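Local coordinates for protein CRISPR-associated endoribonuclease Cas6 1 (Methanocaldococcus jannaschii DSM 2661, PDB 5YI6) that probably cleaves CRISPR repeat transcripts as an RNA-binding endoribonuclease, releasing the crRNAs used in antiviral defence, at residues A30-N33 with K34-A38; N88-I91 with E92-A96; D150-P153 with N154-K157. One frame throughout, in Å; residues are numbered along the deposited sequence.

Contact 1. Residues A30-N33 with K34-A38. With PO4 (phosphate ion), chain I.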
loop_
_atom_site.group_PDB
_atom_site.type_symbol
_atom_site.label_atom_id
_atom_site.label_comp_id
_atom_site.label_asym_id
_atom_site.label_seq_id
_atom_site.Cartn_x
_atom_site.Cartn_y
_atom_site.Cartn_z
ATOM N N ALA A 30 5.693 0.611 11.846
ATOM C CA ALA A 30 6.439 1.874 11.900
ATOM C C ALA A 30 5.609 3.033 11.357
ATOM O O ALA A 30 5.607 4.134 11.924
ATOM C CB ALA A 30 7.744 1.746 11.105
ATOM N N ILE A 31 4.893 2.795 10.259
ATOM C CA ILE A 31 4.080 3.867 9.672
ATOM C C ILE A 31 2.951 4.240 10.627
ATOM O O ILE A 31 2.680 5.431 10.869
ATOM C CB ILE A 31 3.548 3.443 8.291
ATOM C CG1 ILE A 31 4.705 3.338 7.261
ATOM C CG2 ILE A 31 2.422 4.395 7.826
ATOM C CD1 ILE A 31 5.471 4.645 7.061
ATOM N N TYR A 32 2.257 3.219 11.158
ATOM C CA TYR A 32 1.217 3.488 12.154
ATOM C C TYR A 32 1.771 4.331 13.306
ATOM O O TYR A 32 1.155 5.321 13.731
ATOM C CB TYR A 32 0.652 2.164 12.663
ATOM C CG TYR A 32 -0.432 2.362 13.713
ATOM C CD1 TYR A 32 -1.778 2.388 13.350
ATOM C CD2 TYR A 32 -0.101 2.571 15.047
ATOM C CE1 TYR A 32 -2.793 2.598 14.320
ATOM C CE2 TYR A 32 -1.099 2.797 16.010
ATOM C CZ TYR A 32 -2.433 2.792 15.633
ATOM O OH TYR A 32 -3.405 3.022 16.589
ATOM N N ASN A 33 2.946 3.949 13.829
ATOM C CA ASN A 33 3.505 4.643 14.976
ATOM C C ASN A 33 3.873 6.076 14.650
ATOM O O ASN A 33 3.717 6.938 15.521
ATOM C CB ASN A 33 4.723 3.873 15.546
ATOM C CG ASN A 33 4.309 2.527 16.171
ATOM O OD1 ASN A 33 3.125 2.288 16.412
ATOM N ND2 ASN A 33 5.279 1.633 16.384
ATOM N N LYS A 34 4.326 6.366 13.415
ATOM C CA LYS A 34 4.582 7.764 13.043
ATOM C C LYS A 34 3.280 8.557 13.036
ATOM O O LYS A 34 3.201 9.656 13.590
ATOM C CB LYS A 34 5.236 7.871 11.654
ATOM C CG LYS A 34 6.637 7.222 11.533
ATOM C CD LYS A 34 7.606 7.884 12.507
ATOM C CE LYS A 34 9.058 7.429 12.184
ATOM N NZ LYS A 34 10.037 7.960 13.179
ATOM N N ILE A 35 2.252 8.020 12.375
ATOM C CA ILE A 35 0.983 8.758 12.256
ATOM C C ILE A 35 0.382 9.056 13.635
ATOM O O ILE A 35 -0.193 10.136 13.861
ATOM C CB ILE A 35 0.009 7.953 11.365
ATOM C CG1 ILE A 35 0.488 8.007 9.895
ATOM C CG2 ILE A 35 -1.436 8.481 11.482
ATOM C CD1 ILE A 35 -0.241 6.982 8.991
ATOM N N HIS A 36 0.512 8.122 14.575
ATOM C CA HIS A 36 -0.086 8.264 15.895
ATOM C C HIS A 36 0.908 8.755 16.946
ATOM O O HIS A 36 0.602 8.741 18.148
ATOM C CB HIS A 36 -0.732 6.953 16.304
ATOM C CG HIS A 36 -1.847 6.554 15.387
ATOM N ND1 HIS A 36 -1.638 5.926 14.177
ATOM C CD2 HIS A 36 -3.185 6.761 15.475
ATOM C CE1 HIS A 36 -2.803 5.726 13.579
ATOM N NE2 HIS A 36 -3.754 6.234 14.343
ATOM N N SER A 37 2.035 9.296 16.512
ATOM C CA SER A 37 3.078 9.747 17.424
ATOM C C SER A 37 2.696 11.026 18.185
ATOM O O SER A 37 2.043 11.924 17.656
ATOM C CB SER A 37 4.369 9.999 16.620
ATOM O OG SER A 37 5.372 10.529 17.467
ATOM N N ALA A 38 3.165 11.127 19.434
ATOM C CA ALA A 38 3.054 12.359 20.195
ATOM C C ALA A 38 4.100 13.380 19.787
ATOM O O ALA A 38 4.007 14.539 20.203
ATOM C CB ALA A 38 3.173 12.086 21.704
HETATM P P PO4 I . 8.259 7.492 16.777
HETATM O O1 PO4 I . 7.236 6.659 16.023
HETATM O O2 PO4 I . 8.325 7.007 18.211
HETATM O O3 PO4 I . 7.864 8.961 16.797
HETATM O O4 PO4 I . 9.619 7.322 16.123
#

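Contact 2. Residues N88-I91 with E92-A96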
loop_
_atom_site.group_PDB
_atom_site.type_symbol
_atom_site.label_atom_id
_atom_site.label_comp_id
_atom_site.label_asym_id
_atom_site.label_seq_id
_atom_site.Cartn_x
_atom_site.Cartn_y
_atom_site.Cartn_z
ATOM N N ASN A 88 -4.976 14.674 -0.664
ATOM C CA ASN A 88 -3.620 15.210 -0.784
ATOM C C ASN A 88 -3.175 15.928 0.479
ATOM O O ASN A 88 -1.961 16.022 0.737
ATOM C CB ASN A 88 -3.472 16.118 -2.006
ATOM C CG ASN A 88 -4.281 17.371 -1.891
ATOM O OD1 ASN A 88 -5.407 17.347 -1.400
ATOM N ND2 ASN A 88 -3.716 18.481 -2.349
ATOM N N GLU A 89 -4.115 16.456 1.267
ATOM C CA GLU A 89 -3.716 17.091 2.520
ATOM C C GLU A 89 -3.119 16.085 3.501
ATOM O O GLU A 89 -2.169 16.409 4.218
ATOM C CB GLU A 89 -4.921 17.815 3.157
ATOM C CG GLU A 89 -4.587 18.467 4.502
ATOM C CD GLU A 89 -5.765 19.258 5.091
ATOM O OE1 GLU A 89 -6.829 19.345 4.426
ATOM O OE2 GLU A 89 -5.629 19.764 6.228
ATOM N N PHE A 90 -3.670 14.871 3.571
ATOM C CA PHE A 90 -3.054 13.836 4.399
ATOM C C PHE A 90 -1.614 13.605 3.978
ATOM O O PHE A 90 -0.702 13.540 4.816
ATOM C CB PHE A 90 -3.839 12.509 4.301
ATOM C CG PHE A 90 -3.105 11.339 4.920
ATOM C CD1 PHE A 90 -2.986 11.227 6.297
ATOM C CD2 PHE A 90 -2.497 10.374 4.119
ATOM C CE1 PHE A 90 -2.287 10.161 6.875
ATOM C CE2 PHE A 90 -1.801 9.305 4.692
ATOM C CZ PHE A 90 -1.703 9.202 6.077
ATOM N N ILE A 91 -1.397 13.435 2.679
ATOM C CA ILE A 91 -0.064 13.099 2.194
ATOM C C ILE A 91 0.899 14.254 2.463
ATOM O O ILE A 91 2.021 14.040 2.930
ATOM C CB ILE A 91 -0.094 12.727 0.698
ATOM C CG1 ILE A 91 -0.860 11.405 0.468
ATOM C CG2 ILE A 91 1.348 12.576 0.148
ATOM C CD1 ILE A 91 -0.157 10.170 1.042
ATOM N N GLU A 92 0.475 15.488 2.178
ATOM C CA GLU A 92 1.373 16.634 2.399
ATOM C C GLU A 92 1.737 16.763 3.880
ATOM O O GLU A 92 2.900 17.005 4.223
ATOM C CB GLU A 92 0.726 17.925 1.898
ATOM C CG GLU A 92 0.503 17.989 0.379
ATOM C CD GLU A 92 1.734 18.419 -0.401
ATOM O OE1 GLU A 92 2.866 18.400 0.155
ATOM O OE2 GLU A 92 1.565 18.738 -1.603
ATOM N N ASN A 93 0.734 16.645 4.773
ATOM C CA ASN A 93 1.010 16.753 6.202
ATOM C C ASN A 93 1.923 15.639 6.688
ATOM O O ASN A 93 2.846 15.883 7.483
ATOM C CB ASN A 93 -0.304 16.721 6.985
ATOM C CG ASN A 93 -1.043 18.049 6.944
ATOM O OD1 ASN A 93 -0.688 18.947 6.200
ATOM N ND2 ASN A 93 -2.127 18.135 7.690
ATOM N N PHE A 94 1.652 14.399 6.256
ATOM C CA PHE A 94 2.472 13.265 6.683
ATOM C C PHE A 94 3.908 13.421 6.174
ATOM O O PHE A 94 4.867 13.206 6.929
ATOM C CB PHE A 94 1.813 11.959 6.197
ATOM C CG PHE A 94 2.416 10.703 6.760
ATOM C CD1 PHE A 94 3.168 10.723 7.937
ATOM C CD2 PHE A 94 2.184 9.478 6.125
ATOM C CE1 PHE A 94 3.684 9.530 8.467
ATOM C CE2 PHE A 94 2.729 8.294 6.632
ATOM C CZ PHE A 94 3.478 8.337 7.811
ATOM N N VAL A 95 4.073 13.822 4.910
ATOM C CA VAL A 95 5.418 14.025 4.364
ATOM C C VAL A 95 6.160 15.110 5.146
ATOM O O VAL A 95 7.338 14.953 5.473
ATOM C CB VAL A 95 5.339 14.390 2.863
ATOM C CG1 VAL A 95 6.659 15.047 2.341
ATOM C CG2 VAL A 95 5.012 13.173 2.016
ATOM N N ALA A 96 5.497 16.231 5.458
ATOM C CA ALA A 96 6.187 17.278 6.225
ATOM C C ALA A 96 6.662 16.744 7.578
ATOM O O ALA A 96 7.773 17.072 8.040
ATOM C CB ALA A 96 5.264 18.481 6.422
HETATM O O HOH W 1 -0.997 19.420 -2.451
#

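Contact 3. Residues D150-P153 with N154-K157. With PO4 (phosphate ion), chain F.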
loop_
_atom_site.group_PDB
_atom_site.type_symbol
_atom_site.label_atom_id
_atom_site.label_comp_id
_atom_site.label_asym_id
_atom_site.label_seq_id
_atom_site.Cartn_x
_atom_site.Cartn_y
_atom_site.Cartn_z
ATOM N N ASP A 150 -9.371 -15.963 2.615
ATOM C CA ASP A 150 -8.622 -14.980 1.819
ATOM C C ASP A 150 -8.844 -15.259 0.334
ATOM O O ASP A 150 -8.402 -16.290 -0.180
ATOM C CB ASP A 150 -7.139 -15.050 2.174
ATOM C CG ASP A 150 -6.875 -14.696 3.617
ATOM O OD1 ASP A 150 -7.687 -13.964 4.216
ATOM O OD2 ASP A 150 -5.856 -15.165 4.153
ATOM N N LEU A 151 -9.525 -14.343 -0.357
ATOM C CA LEU A 151 -9.757 -14.499 -1.783
ATOM C C LEU A 151 -8.503 -14.175 -2.585
ATOM O O LEU A 151 -7.815 -13.175 -2.325
ATOM C CB LEU A 151 -10.881 -13.572 -2.234
ATOM C CG LEU A 151 -12.238 -13.904 -1.600
ATOM C CD1 LEU A 151 -13.246 -12.802 -1.892
ATOM C CD2 LEU A 151 -12.706 -15.274 -2.119
ATOM N N LEU A 152 -8.214 -15.031 -3.578
ATOM C CA LEU A 152 -7.155 -14.859 -4.565
ATOM C C LEU A 152 -7.773 -14.888 -5.961
ATOM O O LEU A 152 -8.917 -15.347 -6.100
ATOM C CB LEU A 152 -6.129 -15.983 -4.400
ATOM C CG LEU A 152 -5.550 -16.039 -2.977
ATOM C CD1 LEU A 152 -4.715 -17.308 -2.801
ATOM C CD2 LEU A 152 -4.719 -14.776 -2.691
ATOM N N PRO A 153 -7.057 -14.466 -7.021
ATOM C CA PRO A 153 -7.691 -14.394 -8.350
ATOM C C PRO A 153 -8.254 -15.702 -8.875
ATOM O O PRO A 153 -9.128 -15.665 -9.752
ATOM C CB PRO A 153 -6.559 -13.878 -9.251
ATOM C CG PRO A 153 -5.731 -13.040 -8.321
ATOM C CD PRO A 153 -5.728 -13.807 -7.022
ATOM N N ASN A 154 -7.793 -16.846 -8.386
ATOM C CA ASN A 154 -8.389 -18.085 -8.848
ATOM C C ASN A 154 -9.679 -18.433 -8.110
ATOM O O ASN A 154 -10.299 -19.444 -8.456
ATOM C CB ASN A 154 -7.379 -19.243 -8.773
ATOM C CG ASN A 154 -6.771 -19.447 -7.390
ATOM O OD1 ASN A 154 -6.929 -18.657 -6.485
ATOM N ND2 ASN A 154 -6.067 -20.548 -7.242
ATOM N N ASN A 155 -10.107 -17.625 -7.134
ATOM C CA ASN A 155 -11.429 -17.776 -6.521
ATOM C C ASN A 155 -12.500 -17.088 -7.363
ATOM O O ASN A 155 -12.318 -15.966 -7.843
ATOM C CB ASN A 155 -11.452 -17.178 -5.114
ATOM C CG ASN A 155 -10.648 -17.981 -4.118
ATOM O OD1 ASN A 155 -9.599 -17.531 -3.591
ATOM N ND2 ASN A 155 -11.154 -19.170 -3.802
ATOM N N SER A 156 -13.642 -17.757 -7.520
ATOM C CA SER A 156 -14.700 -17.201 -8.356
ATOM C C SER A 156 -15.218 -15.873 -7.809
ATOM O O SER A 156 -15.639 -15.005 -8.581
ATOM C CB SER A 156 -15.855 -18.212 -8.480
ATOM O OG SER A 156 -16.391 -18.466 -7.194
ATOM N N LYS A 157 -15.186 -15.678 -6.489
ATOM C CA LYS A 157 -15.695 -14.443 -5.914
ATOM C C LYS A 157 -14.710 -13.274 -6.005
ATOM O O LYS A 157 -15.119 -12.130 -5.778
ATOM C CB LYS A 157 -16.042 -14.656 -4.450
ATOM C CG LYS A 157 -17.268 -15.591 -4.231
ATOM C CD LYS A 157 -17.661 -15.551 -2.765
ATOM C CE LYS A 157 -18.970 -16.301 -2.441
ATOM N NZ LYS A 157 -18.856 -17.778 -2.557
HETATM P P PO4 F . -14.099 -21.141 -5.840
HETATM O O1 PO4 F . -15.614 -21.224 -5.902
HETATM O O2 PO4 F . -13.755 -20.075 -4.824
HETATM O O3 PO4 F . -13.545 -20.768 -7.207
HETATM O O4 PO4 F . -13.511 -22.454 -5.383
#

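Contact 1. Residues A30-N33 with K34-A38
The phenol ring of Tyr-32 and the imidazole of His-36, one helical turn later, form an offset stack with centroids 3.9 Å apart and planes at 18°. His-36 ND1 sits over the centre of one face of the phenol, and Tyr-32 CZ lies above the middle of the imidazole. The two rings come closest at Tyr-32 CE1 and His-36 CE1, 3.2 Å. In the plane of the phenol, at its edge, lies Asn-33 OD1. With CG anti to the backbone N (chi1 180°), the phenol projects mainly outward from the helix, and the imidazole covers its C-terminal-facing side. The carbonyl oxygen of Tyr-32 is gripped twice: by His-36 N at 3.0 Å, and by His-36 ND1 at 2.9 Å, a bond lying in the imidazole plane. Helix 23-35 ends here, with His-36 the first residue to leave helical geometry. On the buried side Ile-31 CG2 meets Ile-35 CD1 at 3.9 Å. On another flank of the helix end a phosphate ion, probably from the crystallisation liquor, joins two side chains: Lys-34 NZ donates to its O4 and Ser-37 OG to its O3, both at 3.0 Å. Lys-34 NZ also forms a salt bridge with Asp-101, and Ser-37 OG bonds to Asn-39 N. Tyr-32 is probably the proton acceptor, as in relatives. Both imidazole nitrogens of His-36 face carbonyl oxygens, ND1 that of Tyr-32 and NE2 that of Gln-50, which together hold the ring's plane against the phenol; through the stack, His-36 is probably a second-shell support for the phenol's orientation.

Contact 2. Residues N88-I91 with E92-A96
Glu-92 N donates to Asn-88 O at 2.9 Å in a nearly straight bond (166°), the first of four consecutive i to i+4 backbone bonds that run to Val-95 N and Ile-91 O. The same two residues also meet through their side chains: a water accepts from Asn-88 ND2 at 2.9 Å and donates to Glu-92 OE2 at 2.8 Å, spanning the first turn on the polar side of the helix. The first torsion of Glu-92 (chi1 -66°), with CG beside the backbone N, lays CG back to 3.2 Å from Asn-88 O, and the bend at chi2 then turns the carboxylate so that OE2 faces the water. Alongside, Glu-89 and Asn-93 point the same way, Glu-89 CG lying 4.0 Å from Asn-93 ND2, with carboxylate and amide planes turned 80° apart. Their polar ends look elsewhere, Glu-89 to a salt bridge with Arg-2 and Asn-93 ND2 to the carbonyl of Arg-45.

The inner face is apolar. Phe-90 and Phe-94 lie side by side, and their rings meet obliquely where Phe-90 CZ comes within 3.9 Å of Phe-94 CD2; Phe-94 CB sits over one face of the Phe-90 ring. Phe-52 and Phe-55 also meet the Phe-90 ring, while Phe-94 packs on Leu-46. A second apolar row joins Ile-91 CG2 to Val-95 CG2 at 4.2 Å and rests on Met-5 and Ile-7 of strand 5-12 and on Ile-83 of strand 78-85. Asn-88 and Glu-92 on the solvent side, a polar flank of Glu-89 and Asn-93, and an inward aromatic and branched side make this an amphipathic helix packed on an antiparallel sheet, as expected of the ferredoxin-like RAMP fold of Cas6 proteins.

Contact 3. Residues D150-P153 with N154-K157
Asn-155 holds the tight part of this contact: its OD1 accepts from Leu-152 N at 2.9 Å, in the amide plane and on a lone pair, along a nearly straight N-H line (170°). In return Asn-155 N donates to Leu-152 O at 2.8 Å, approaching from above the carbonyl plane, so two opposed bonds tie the same pair of residues. The CG of Asn-155 is turned beside its backbone N (chi1 -70°), which brings OD1 back across the turn. On the inner side Leu-151 CD2 packs on Asn-155 CB at 3.8 Å and reaches Lys-157 CB at 4.1 Å. Residues 152-155 form a type I beta turn, with Pro-153 and Asn-154 at its corners, and it lies between strand 145-150 and helix 158-174. Pro-153 rests on Phe-158 of that helix and on Phe-189 and Ser-205 of the neighbouring strands. Asn-154, at the exposed corner, makes lighter contacts: its OD1 lies 3.5 Å from Leu-152 CB and the side chain touches Phe-189. Beyond the turn a phosphate ion, probably from the crystallisation liquor, takes three bonds: Asn-155 ND2 to O2 at 2.9 Å, Ser-156 N to O3 at 3.0 Å and Ser-156 OG to O1. Asn-155 ND2 also bonds to Tyr-149 OH, so both ends of the amide are held, while Lys-157 NZ bonds to a glycerol, probably also from the crystallisation liquor.

Along the chain the contacts come in series, contact 1, contact 2, then contact 3. The first two belong to neighbouring helices of the N-terminal part, 23-35 and 88-101, with centres 14 Å apart. They touch directly: Ile-35 CG1 meets Phe-94 CZ at 3.7 Å, and Ile-35 CD1 meets Phe-90 CZ at 3.9 Å. Contact 3 lies in the C-terminal part, in the loop before helix 158-174, about 33 Å from contact 1 between centres and across the chain's centre. Contacts 1 and 2 thus form part of a helical layer beside the probable catalytic residues, whereas contact 3 is a surface turn away from them.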